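Local coordinates for protein aminoglycoside 3'-phosphotransferase AphA1-IAB (Acinetobacter baumannii, PDB 4GKH) that inactivates kanamycin and related aminoglycoside antibiotics by phosphorylating them at the 3' position, and so confers bacterial resistance, at residues A[74-77]-A[78-82]; A[127-130]-A[131-135]; A[182-185]-A[186-189]. All coordinates share one frame; numbering follows the deposited sequence.

Contact 1. Residues A[74-77]-A[78-82]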
ATOM      1  N   ASN A  74      -2.438   1.229  14.152  1.00 28.99           N
ATOM      2  CA  ASN A  74      -3.141   1.255  15.429  1.00 31.48           C
ATOM      3  C   ASN A  74      -4.647   1.437  15.235  1.00 39.40           C
ATOM      4  O   ASN A  74      -5.446   0.804  15.929  1.00 38.61           O
ATOM      5  CB  ASN A  74      -2.551   2.348  16.320  1.00 33.88           C
ATOM      6  CG  ASN A  74      -3.091   2.302  17.732  1.00 71.81           C
ATOM      7  OD1 ASN A  74      -2.857   1.342  18.466  1.00 53.03           O
ATOM      8  ND2 ASN A  74      -3.801   3.353  18.129  1.00 57.34           N
ATOM      9  N   TRP A  75      -5.031   2.269  14.265  1.00 26.74           N
ATOM     10  CA  TRP A  75      -6.446   2.525  13.999  1.00 32.64           C
ATOM     11  C   TRP A  75      -7.136   1.396  13.251  1.00 31.81           C
ATOM     12  O   TRP A  75      -8.196   0.899  13.668  1.00 30.74           O
ATOM     13  CB  TRP A  75      -6.648   3.835  13.225  1.00 32.82           C
ATOM     14  CG  TRP A  75      -8.071   3.990  12.809  1.00 35.47           C
ATOM     15  CD1 TRP A  75      -9.149   4.292  13.619  1.00 31.92           C
ATOM     16  CD2 TRP A  75      -8.601   3.794  11.499  1.00 30.78           C
ATOM     17  NE1 TRP A  75     -10.305   4.301  12.880  1.00 38.62           N
ATOM     18  CE2 TRP A  75      -9.998   4.009  11.575  1.00 33.76           C
ATOM     19  CE3 TRP A  75      -8.029   3.488  10.261  1.00 27.99           C
ATOM     20  CZ2 TRP A  75     -10.829   3.914  10.463  1.00 30.69           C
ATOM     21  CZ3 TRP A  75      -8.870   3.368   9.150  1.00 29.47           C
ATOM     22  CH2 TRP A  75     -10.245   3.589   9.259  1.00 34.69           C
ATOM     23  N   LEU A  76      -6.536   0.992  12.139  1.00 28.02           N
ATOM     24  CA  LEU A  76      -7.221   0.115  11.191  1.00 32.18           C
ATOM     25  C   LEU A  76      -7.381  -1.319  11.710  1.00 33.35           C
ATOM     26  O   LEU A  76      -8.241  -2.080  11.242  1.00 30.73           O
ATOM     27  CB  LEU A  76      -6.491   0.150   9.846  1.00 31.98           C
ATOM     28  CG  LEU A  76      -7.080  -0.651   8.681  1.00 34.87           C
ATOM     29  CD1 LEU A  76      -8.525  -0.247   8.415  1.00 27.86           C
ATOM     30  CD2 LEU A  76      -6.219  -0.439   7.440  1.00 31.86           C
ATOM     31  N   THR A  77      -6.582  -1.678  12.706  1.00 33.64           N
ATOM     32  CA  THR A  77      -6.619  -3.028  13.255  1.00 37.61           C
ATOM     33  C   THR A  77      -7.977  -3.396  13.876  1.00 29.66           C
ATOM     34  O   THR A  77      -8.323  -4.579  13.991  1.00 33.29           O
ATOM     35  CB  THR A  77      -5.491  -3.245  14.277  1.00 48.06           C
ATOM     36  OG1 THR A  77      -5.554  -4.586  14.774  1.00 71.52           O
ATOM     37  CG2 THR A  77      -5.625  -2.284  15.429  1.00 53.94           C
ATOM     38  N   ALA A  78      -8.756  -2.383  14.251  1.00 33.39           N
ATOM     39  CA  ALA A  78     -10.106  -2.621  14.755  1.00 37.46           C
ATOM     40  C   ALA A  78     -11.024  -3.159  13.656  1.00 40.24           C
ATOM     41  O   ALA A  78     -12.047  -3.818  13.942  1.00 37.74           O
ATOM     42  CB  ALA A  78     -10.680  -1.350  15.345  1.00 36.32           C
ATOM     43  N   PHE A  79     -10.648  -2.897  12.402  1.00 38.47           N
ATOM     44  CA  PHE A  79     -11.512  -3.203  11.254  1.00 34.36           C
ATOM     45  C   PHE A  79     -11.011  -4.278  10.270  1.00 35.11           C
ATOM     46  O   PHE A  79     -11.812  -4.958   9.612  1.00 41.30           O
ATOM     47  CB  PHE A  79     -11.824  -1.910  10.493  1.00 35.45           C
ATOM     48  CG  PHE A  79     -12.383  -0.828  11.355  1.00 36.11           C
ATOM     49  CD1 PHE A  79     -13.741  -0.779  11.629  1.00 45.29           C
ATOM     50  CD2 PHE A  79     -11.555   0.135  11.913  1.00 52.67           C
ATOM     51  CE1 PHE A  79     -14.263   0.212  12.422  1.00 38.43           C
ATOM     52  CE2 PHE A  79     -12.069   1.137  12.718  1.00 40.49           C
ATOM     53  CZ  PHE A  79     -13.421   1.179  12.977  1.00 35.74           C
HETATM   54  N   MSE A  80      -9.698  -4.437  10.158  1.00 30.86           N
HETATM   55  CA  MSE A  80      -9.106  -5.304   9.146  1.00 36.32           C
HETATM   56  C   MSE A  80      -7.915  -6.059   9.729  1.00 36.02           C
HETATM   57  O   MSE A  80      -7.287  -5.577  10.674  1.00 37.86           O
HETATM   58  CB  MSE A  80      -8.626  -4.449   7.950  1.00 37.29           C
HETATM   59  CG  MSE A  80      -9.754  -3.683   7.244  1.00 43.32           C
HETATM   60 SE   MSE A  80     -11.043  -4.840   6.386  0.66 39.61          SE
HETATM   61  CE  MSE A  80      -9.901  -5.464   4.926  1.00 39.64           C
ATOM     62  N   PRO A  81      -7.578  -7.222   9.150  1.00 37.98           N
ATOM     63  CA  PRO A  81      -6.397  -7.987   9.588  1.00 28.20           C
ATOM     64  C   PRO A  81      -5.082  -7.353   9.121  1.00 34.22           C
ATOM     65  O   PRO A  81      -4.862  -7.249   7.918  1.00 35.37           O
ATOM     66  CB  PRO A  81      -6.595  -9.351   8.923  1.00 28.50           C
ATOM     67  CG  PRO A  81      -7.436  -9.066   7.731  1.00 33.58           C
ATOM     68  CD  PRO A  81      -8.349  -7.940   8.119  1.00 33.71           C
ATOM     69  N   LEU A  82      -4.232  -6.950  10.070  1.00 31.10           N
ATOM     70  CA  LEU A  82      -2.979  -6.224   9.803  1.00 30.03           C
ATOM     71  C   LEU A  82      -1.937  -6.756  10.772  1.00 36.04           C
ATOM     72  O   LEU A  82      -2.301  -7.460  11.730  1.00 34.35           O
ATOM     73  CB  LEU A  82      -3.148  -4.737  10.151  1.00 37.25           C
ATOM     74  CG  LEU A  82      -4.351  -3.937   9.689  1.00 51.19           C
ATOM     75  CD1 LEU A  82      -4.151  -2.493  10.060  1.00 32.58           C
ATOM     76  CD2 LEU A  82      -4.451  -4.073   8.224  1.00 50.29           C
TER
HETATM   77  O   HOH W   1      -7.363  -6.642  12.988  1.00 46.13           O
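Leu76 turns its CG away from its own N and alongside the carbonyl carbon (chi1 -177°), so that its CB and CG meet Leu82 CD1 while its CD1 meets Met80 CG. The isobutyl group of Leu82 swings the other way, its CG opposite the carbonyl carbon (chi1 -47°), and drives CD1 against Leu76 CB at 3.5 Å. These two leucines stand roughly at right angles. Met80, a selenomethionine in this crystal, instead runs side by side with Leu76, and its CG lies 3.8 Å from Leu76 CD1 before the chain folds away toward the selenium.

Phe79 brings CE2 over one face of the Trp75 indole, near its rim, with CE2 3.7 Å from Trp75 CE2. The ring planes are inclined at 46° and meet obliquely.

One carbonyl organises the backbone. Leu76 O takes Phe79 N at 2.8 Å, from above the carbonyl plane, and Met80 N at 3.0 Å, almost in line with its C=O bond. Two donors thus grip a single oxygen as the chain leaves the helix, while a water donates to both Thr77 O and Met80 O and bridges the same turn.

In this protein-kinase-like fold, the segment joins helix 61-76 to strand 85-91, consistent with the link that follows helix C in protein kinases. Met80 and Pro81 lean on helix 118-133, the carbonyl of Pro81 pairs with the backbone of Cys215 on strand 211-215, and the turn thereby connects the sheet-bearing lobe to the helical one.

Contact 2. Residues A[127-130]-A[131-135]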
ATOM      1  N   VAL A 127     -13.019  -9.204  -2.763  1.00 32.59           N
ATOM      2  CA  VAL A 127     -13.793  -9.363  -1.529  1.00 36.44           C
ATOM      3  C   VAL A 127     -13.157  -8.564  -0.395  1.00 37.71           C
ATOM      4  O   VAL A 127     -13.840  -7.881   0.388  1.00 30.77           O
ATOM      5  CB  VAL A 127     -13.887 -10.850  -1.097  1.00 41.53           C
ATOM      6  CG1 VAL A 127     -14.433 -10.959   0.329  1.00 45.96           C
ATOM      7  CG2 VAL A 127     -14.745 -11.656  -2.077  1.00 41.83           C
ATOM      8  N   PHE A 128     -11.832  -8.640  -0.329  1.00 35.09           N
ATOM      9  CA  PHE A 128     -11.060  -7.969   0.707  1.00 31.51           C
ATOM     10  C   PHE A 128     -11.156  -6.455   0.552  1.00 31.53           C
ATOM     11  O   PHE A 128     -11.293  -5.727   1.537  1.00 31.45           O
ATOM     12  CB  PHE A 128      -9.598  -8.430   0.623  1.00 32.42           C
ATOM     13  CG  PHE A 128      -8.746  -8.033   1.804  1.00 36.40           C
ATOM     14  CD1 PHE A 128      -8.066  -6.822   1.820  1.00 38.06           C
ATOM     15  CD2 PHE A 128      -8.592  -8.892   2.882  1.00 35.20           C
ATOM     16  CE1 PHE A 128      -7.268  -6.457   2.911  1.00 31.08           C
ATOM     17  CE2 PHE A 128      -7.792  -8.537   3.967  1.00 40.68           C
ATOM     18  CZ  PHE A 128      -7.117  -7.318   3.966  1.00 35.08           C
ATOM     19  N   LEU A 129     -11.077  -5.984  -0.683  1.00 30.54           N
ATOM     20  CA  LEU A 129     -11.182  -4.567  -0.981  1.00 31.47           C
ATOM     21  C   LEU A 129     -12.595  -4.060  -0.696  1.00 37.47           C
ATOM     22  O   LEU A 129     -12.770  -2.957  -0.161  1.00 31.63           O
ATOM     23  CB  LEU A 129     -10.765  -4.292  -2.436  1.00 35.13           C
ATOM     24  CG  LEU A 129     -10.570  -2.828  -2.847  1.00 51.67           C
ATOM     25  CD1 LEU A 129      -9.525  -2.164  -1.960  1.00 38.51           C
ATOM     26  CD2 LEU A 129     -10.160  -2.723  -4.317  1.00 34.25           C
ATOM     27  N   ARG A 130     -13.601  -4.872  -1.020  1.00 32.16           N
ATOM     28  CA  ARG A 130     -14.977  -4.525  -0.688  1.00 32.77           C
ATOM     29  C   ARG A 130     -15.150  -4.344   0.823  1.00 37.98           C
ATOM     30  O   ARG A 130     -15.828  -3.415   1.263  1.00 39.20           O
ATOM     31  CB  ARG A 130     -15.972  -5.583  -1.219  1.00 37.24           C
ATOM     32  CG  ARG A 130     -16.305  -5.438  -2.705  1.00 39.45           C
ATOM     33  CD  ARG A 130     -17.010  -6.671  -3.252  1.00 51.40           C
ATOM     34  NE  ARG A 130     -18.283  -6.913  -2.583  1.00 72.16           N
ATOM     35  CZ  ARG A 130     -19.438  -6.366  -2.954  1.00 93.84           C
ATOM     36  NH1 ARG A 130     -19.484  -5.538  -3.992  1.00 49.60           N
ATOM     37  NH2 ARG A 130     -20.548  -6.648  -2.283  1.00 75.64           N
ATOM     38  N   ARG A 131     -14.536  -5.228   1.608  1.00 37.94           N
ATOM     39  CA  ARG A 131     -14.580  -5.111   3.073  1.00 39.95           C
ATOM     40  C   ARG A 131     -13.995  -3.783   3.518  1.00 34.28           C
ATOM     41  O   ARG A 131     -14.628  -3.034   4.278  1.00 30.69           O
ATOM     42  CB  ARG A 131     -13.797  -6.234   3.759  1.00 34.72           C
ATOM     43  CG  ARG A 131     -14.494  -7.572   3.818  1.00 61.70           C
ATOM     44  CD  ARG A 131     -13.537  -8.650   4.318  1.00 72.46           C
ATOM     45  NE  ARG A 131     -13.072  -8.403   5.684  1.00 53.30           N
ATOM     46  CZ  ARG A 131     -12.090  -9.085   6.271  1.00 65.14           C
ATOM     47  NH1 ARG A 131     -11.733  -8.802   7.517  1.00 48.24           N
ATOM     48  NH2 ARG A 131     -11.463 -10.054   5.611  1.00 67.79           N
ATOM     49  N   LEU A 132     -12.782  -3.498   3.060  1.00 30.64           N
ATOM     50  CA  LEU A 132     -12.112  -2.242   3.418  1.00 28.03           C
ATOM     51  C   LEU A 132     -12.956  -1.027   3.069  1.00 36.10           C
ATOM     52  O   LEU A 132     -13.123  -0.102   3.882  1.00 31.29           O
ATOM     53  CB  LEU A 132     -10.760  -2.140   2.697  1.00 28.07           C
ATOM     54  CG  LEU A 132      -9.941  -0.892   3.059  1.00 32.32           C
ATOM     55  CD1 LEU A 132      -9.494  -0.964   4.508  1.00 35.86           C
ATOM     56  CD2 LEU A 132      -8.740  -0.760   2.118  1.00 25.56           C
ATOM     57  N   HIS A 133     -13.496  -1.031   1.857  1.00 28.07           N
ATOM     58  CA  HIS A 133     -14.311   0.074   1.396  1.00 31.33           C
ATOM     59  C   HIS A 133     -15.695   0.143   2.016  1.00 33.51           C
ATOM     60  O   HIS A 133     -16.425   1.102   1.774  1.00 35.06           O
ATOM     61  CB  HIS A 133     -14.372   0.080  -0.141  1.00 26.64           C
ATOM     62  CG  HIS A 133     -13.062   0.422  -0.774  1.00 30.53           C
ATOM     63  ND1 HIS A 133     -12.900   0.551  -2.136  1.00 33.23           N
ATOM     64  CD2 HIS A 133     -11.850   0.673  -0.223  1.00 34.65           C
ATOM     65  CE1 HIS A 133     -11.642   0.868  -2.398  1.00 28.76           C
ATOM     66  NE2 HIS A 133     -10.984   0.949  -1.254  1.00 28.86           N
ATOM     67  N   SER A 134     -16.061  -0.847   2.831  1.00 33.97           N
ATOM     68  CA  SER A 134     -17.356  -0.822   3.502  0.52 33.92           C
ATOM     69  C   SER A 134     -17.263  -0.211   4.900  1.00 37.91           C
ATOM     70  O   SER A 134     -18.282  -0.022   5.566  1.00 34.09           O
ATOM     71  CB  SER A 134     -17.946  -2.231   3.611  0.52 37.78           C
ATOM     72  OG  SER A 134     -17.222  -2.996   4.555  0.52 37.62           O
ATOM     73  N   ILE A 135     -16.047   0.092   5.356  1.00 32.40           N
ATOM     74  CA  ILE A 135     -15.916   0.716   6.682  1.00 32.27           C
ATOM     75  C   ILE A 135     -16.556   2.102   6.619  1.00 38.98           C
ATOM     76  O   ILE A 135     -16.192   2.900   5.750  1.00 32.19           O
ATOM     77  CB  ILE A 135     -14.442   0.873   7.097  1.00 34.94           C
ATOM     78  CG1 ILE A 135     -13.749  -0.489   7.196  1.00 33.23           C
ATOM     79  CG2 ILE A 135     -14.351   1.636   8.425  1.00 34.91           C
ATOM     80  CD1 ILE A 135     -12.231  -0.384   7.274  1.00 28.37           C
TER
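Leu129 and His133 form an i to i+4 CH-pi contact near the C-terminal end of helix 118-133, in the helical lobe of the protein-kinase-like fold. CD1 of Leu129 sits over one face of the imidazole, 3.9 Å from the centroid of the His133 ring, displaced so that it comes closest to NE2. The leucine CG follows above the rim of the same face.

Polar anchoring fixes how that ring is turned: His133 ND1 is hydrogen-bonded to Tyr252 OH and NE2 to Asp229 OD2, so both nitrogens are engaged while the leucine lies against the ring. Arg130 reaches the same tyrosine, its NH1 bonding to Tyr252 O.

A looser, oblique approach occupies another side of the helix. Arg131 bends at chi3 (63°), which returns its guanidinium toward Phe128; NH2 stands 4.1 Å from Phe128 CD2, and the two planes are 67° apart.

Regular helical bonds carry these side chains: Val127 O, Phe128 O and Leu129 O receive the amides of Arg131, Leu132 and His133, with Leu129 O to His133 N the shortest at 2.9 Å.

The inward side of helix 118-133 packs within the helical lobe: Phe128 meets strand 211-215, Leu129 and Leu132 face helix 227-237, and His133 packs on strand 193-196.

Contact 3. Residues A[182-185]-A[186-189]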
ATOM      1  N   GLU A 182      -0.204  17.024 -17.530  1.00 39.69           N
ATOM      2  CA  GLU A 182      -1.224  16.210 -18.182  1.00 55.68           C
ATOM      3  C   GLU A 182      -2.251  15.732 -17.176  1.00 40.78           C
ATOM      4  O   GLU A 182      -3.433  15.647 -17.471  1.00 44.39           O
ATOM      5  CB  GLU A 182      -0.582  15.011 -18.877  1.00 40.60           C
ATOM      6  CG  GLU A 182       0.250  15.404 -20.084  1.00 62.02           C
ATOM      7  CD  GLU A 182      -0.614  15.770 -21.267  1.00 80.57           C
ATOM      8  OE1 GLU A 182      -0.551  16.933 -21.722  1.00 86.75           O
ATOM      9  OE2 GLU A 182      -1.361  14.884 -21.736  1.00 58.40           O
HETATM   10  N   MSE A 183      -1.780  15.415 -15.983  1.00 37.22           N
HETATM   11  CA  MSE A 183      -2.653  14.931 -14.935  1.00 35.89           C
HETATM   12  C   MSE A 183      -3.728  15.967 -14.599  1.00 37.71           C
HETATM   13  O   MSE A 183      -4.863  15.609 -14.308  1.00 37.33           O
HETATM   14  CB  MSE A 183      -1.842  14.576 -13.687  1.00 29.84           C
HETATM   15  CG  MSE A 183      -2.684  13.989 -12.567  1.00 37.74           C
HETATM   16 SE   MSE A 183      -1.669  13.319 -11.063  0.67 32.95          SE
HETATM   17  CE  MSE A 183      -0.644  14.942 -10.665  1.00 34.36           C
ATOM     18  N   HIS A 184      -3.383  17.251 -14.646  1.00 39.62           N
ATOM     19  CA  HIS A 184      -4.354  18.274 -14.251  1.00 45.45           C
ATOM     20  C   HIS A 184      -5.472  18.499 -15.274  1.00 49.26           C
ATOM     21  O   HIS A 184      -6.523  19.042 -14.944  1.00 56.95           O
ATOM     22  CB  HIS A 184      -3.663  19.577 -13.826  1.00 43.15           C
ATOM     23  CG  HIS A 184      -3.045  19.489 -12.466  1.00 48.83           C
ATOM     24  ND1 HIS A 184      -1.868  18.813 -12.228  1.00 41.73           N
ATOM     25  CD2 HIS A 184      -3.473  19.934 -11.259  1.00 39.97           C
ATOM     26  CE1 HIS A 184      -1.586  18.859 -10.938  1.00 40.90           C
ATOM     27  NE2 HIS A 184      -2.542  19.537 -10.328  1.00 38.76           N
ATOM     28  N   LYS A 185      -5.260  18.027 -16.498  1.00 46.14           N
ATOM     29  CA  LYS A 185      -6.295  18.086 -17.529  1.00 47.71           C
ATOM     30  C   LYS A 185      -7.501  17.154 -17.302  1.00 67.60           C
ATOM     31  O   LYS A 185      -8.561  17.359 -17.892  1.00 50.14           O
ATOM     32  CB  LYS A 185      -5.673  17.878 -18.911  1.00 51.36           C
ATOM     33  CG  LYS A 185      -4.639  18.942 -19.233  1.00 56.52           C
ATOM     34  CD  LYS A 185      -3.779  18.578 -20.425  1.00 76.87           C
ATOM     35  CE  LYS A 185      -2.711  19.641 -20.656  1.00 74.64           C
ATOM     36  NZ  LYS A 185      -1.834  19.316 -21.815  1.00 83.24           N
ATOM     37  N   LEU A 186      -7.347  16.156 -16.437  1.00 45.34           N
ATOM     38  CA  LEU A 186      -8.442  15.245 -16.098  1.00 45.51           C
ATOM     39  C   LEU A 186      -9.403  15.816 -15.042  1.00 79.26           C
ATOM     40  O   LEU A 186     -10.577  15.435 -14.982  1.00 77.23           O
ATOM     41  CB  LEU A 186      -7.861  13.918 -15.590  1.00 49.97           C
ATOM     42  CG  LEU A 186      -6.723  13.297 -16.406  1.00 56.16           C
ATOM     43  CD1 LEU A 186      -5.980  12.259 -15.580  1.00 61.56           C
ATOM     44  CD2 LEU A 186      -7.231  12.678 -17.698  1.00 50.93           C
ATOM     45  N   LEU A 187      -8.890  16.716 -14.204  1.00 79.72           N
ATOM     46  CA  LEU A 187      -9.652  17.295 -13.092  1.00 50.33           C
ATOM     47  C   LEU A 187     -10.679  18.331 -13.575  1.00 71.50           C
ATOM     48  O   LEU A 187     -10.452  19.005 -14.582  1.00 87.37           O
ATOM     49  CB  LEU A 187      -8.689  17.917 -12.059  1.00 50.47           C
ATOM     50  CG  LEU A 187      -7.805  16.943 -11.263  1.00 66.43           C
ATOM     51  CD1 LEU A 187      -6.943  17.660 -10.214  1.00 46.72           C
ATOM     52  CD2 LEU A 187      -8.657  15.848 -10.607  1.00 61.07           C
ATOM     53  N   PRO A 188     -11.798  18.486 -12.844  1.00 69.24           N
ATOM     54  CA  PRO A 188     -12.114  17.813 -11.578  1.00 53.99           C
ATOM     55  C   PRO A 188     -13.247  16.788 -11.647  1.00 60.10           C
ATOM     56  O   PRO A 188     -14.013  16.757 -12.607  1.00 67.58           O
ATOM     57  CB  PRO A 188     -12.537  18.985 -10.688  1.00 66.49           C
ATOM     58  CG  PRO A 188     -13.217  19.941 -11.647  1.00 62.61           C
ATOM     59  CD  PRO A 188     -12.653  19.671 -13.043  1.00 58.44           C
ATOM     60  N   PHE A 189     -13.344  15.957 -10.610  1.00 48.72           N
ATOM     61  CA  PHE A 189     -14.466  15.035 -10.453  1.00 45.14           C
ATOM     62  C   PHE A 189     -14.922  14.993  -8.994  1.00 44.80           C
ATOM     63  O   PHE A 189     -14.161  15.331  -8.091  1.00 47.29           O
ATOM     64  CB  PHE A 189     -14.096  13.630 -10.940  1.00 42.95           C
ATOM     65  CG  PHE A 189     -12.893  13.039 -10.257  1.00 47.35           C
ATOM     66  CD1 PHE A 189     -13.030  12.303  -9.090  1.00 46.57           C
ATOM     67  CD2 PHE A 189     -11.622  13.206 -10.791  1.00 51.42           C
ATOM     68  CE1 PHE A 189     -11.928  11.756  -8.463  1.00 62.36           C
ATOM     69  CE2 PHE A 189     -10.514  12.660 -10.170  1.00 46.23           C
ATOM     70  CZ  PHE A 189     -10.666  11.936  -9.003  1.00 66.29           C
TER
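His184 and Leu187 approach each other where the chain leaves helix 176-184 through a run of successive i to i+3 turns, in the helical lobe of this protein-kinase-like fold. CD1 of Leu187 comes obliquely to the imidazole, 4.3 Å from His184 CD2. The ring is held elsewhere: ND1 is hydrogen-bonded to Trp180 O one turn back, and the two aromatic rings of His184 and Trp180 also meet at an inclination.

Leu186 is oriented differently. Its first torsion (chi1 -47°) sets CG beside its own N and across from the carbonyl carbon, which lays the branched carbon alongside the preceding turn, where CG is 3.6 Å from Met183 O. The contact is thus made with the backbone of Met183, while the long selenomethionine side chain extends away toward Leu150 and Phe271.

Two weak backbone bonds hold the turn. Leu186 N reaches Met183 O at 3.3 Å, and Leu187 N reaches His184 O at 3.4 Å; a cis peptide before Pro188 then redirects the chain. The side chains divide between two supports: Leu187 rests on Arg146 and Leu150 of helix 146-158, whereas Leu186 touches Asn260 and Met267 of helix 259-269.

Lys185, three residues on from Glu182, stretches out beyond CG and runs back to it. Together they make a salt bridge, in which Lys185 NZ lies 2.7 Å from Glu182 OE1, approaching on the syn side of the carboxylate and 35° out of its plane.

How the contacts relate
From the N terminus, contact 1 comes first and closes the turn between helix 61-76 and strand 85-91. Contact 2 follows in the last turns of helix 118-133, and contact 3 rounds off helix 176-184 ahead of strand 193-196. Each joins residues of one continuous stretch, so the three stand in series and none nests in or crosses another. Contacts 1 and 2 nevertheless pack together: Met80 CE lies 3.5 Å from Phe128 CE1, and Phe79 abuts Ile135, tying the two lobes. Contact 3 stands apart at the periphery, its nearest atoms about 12 Å from those of contact 2 and about 20 Å from those of contact 1.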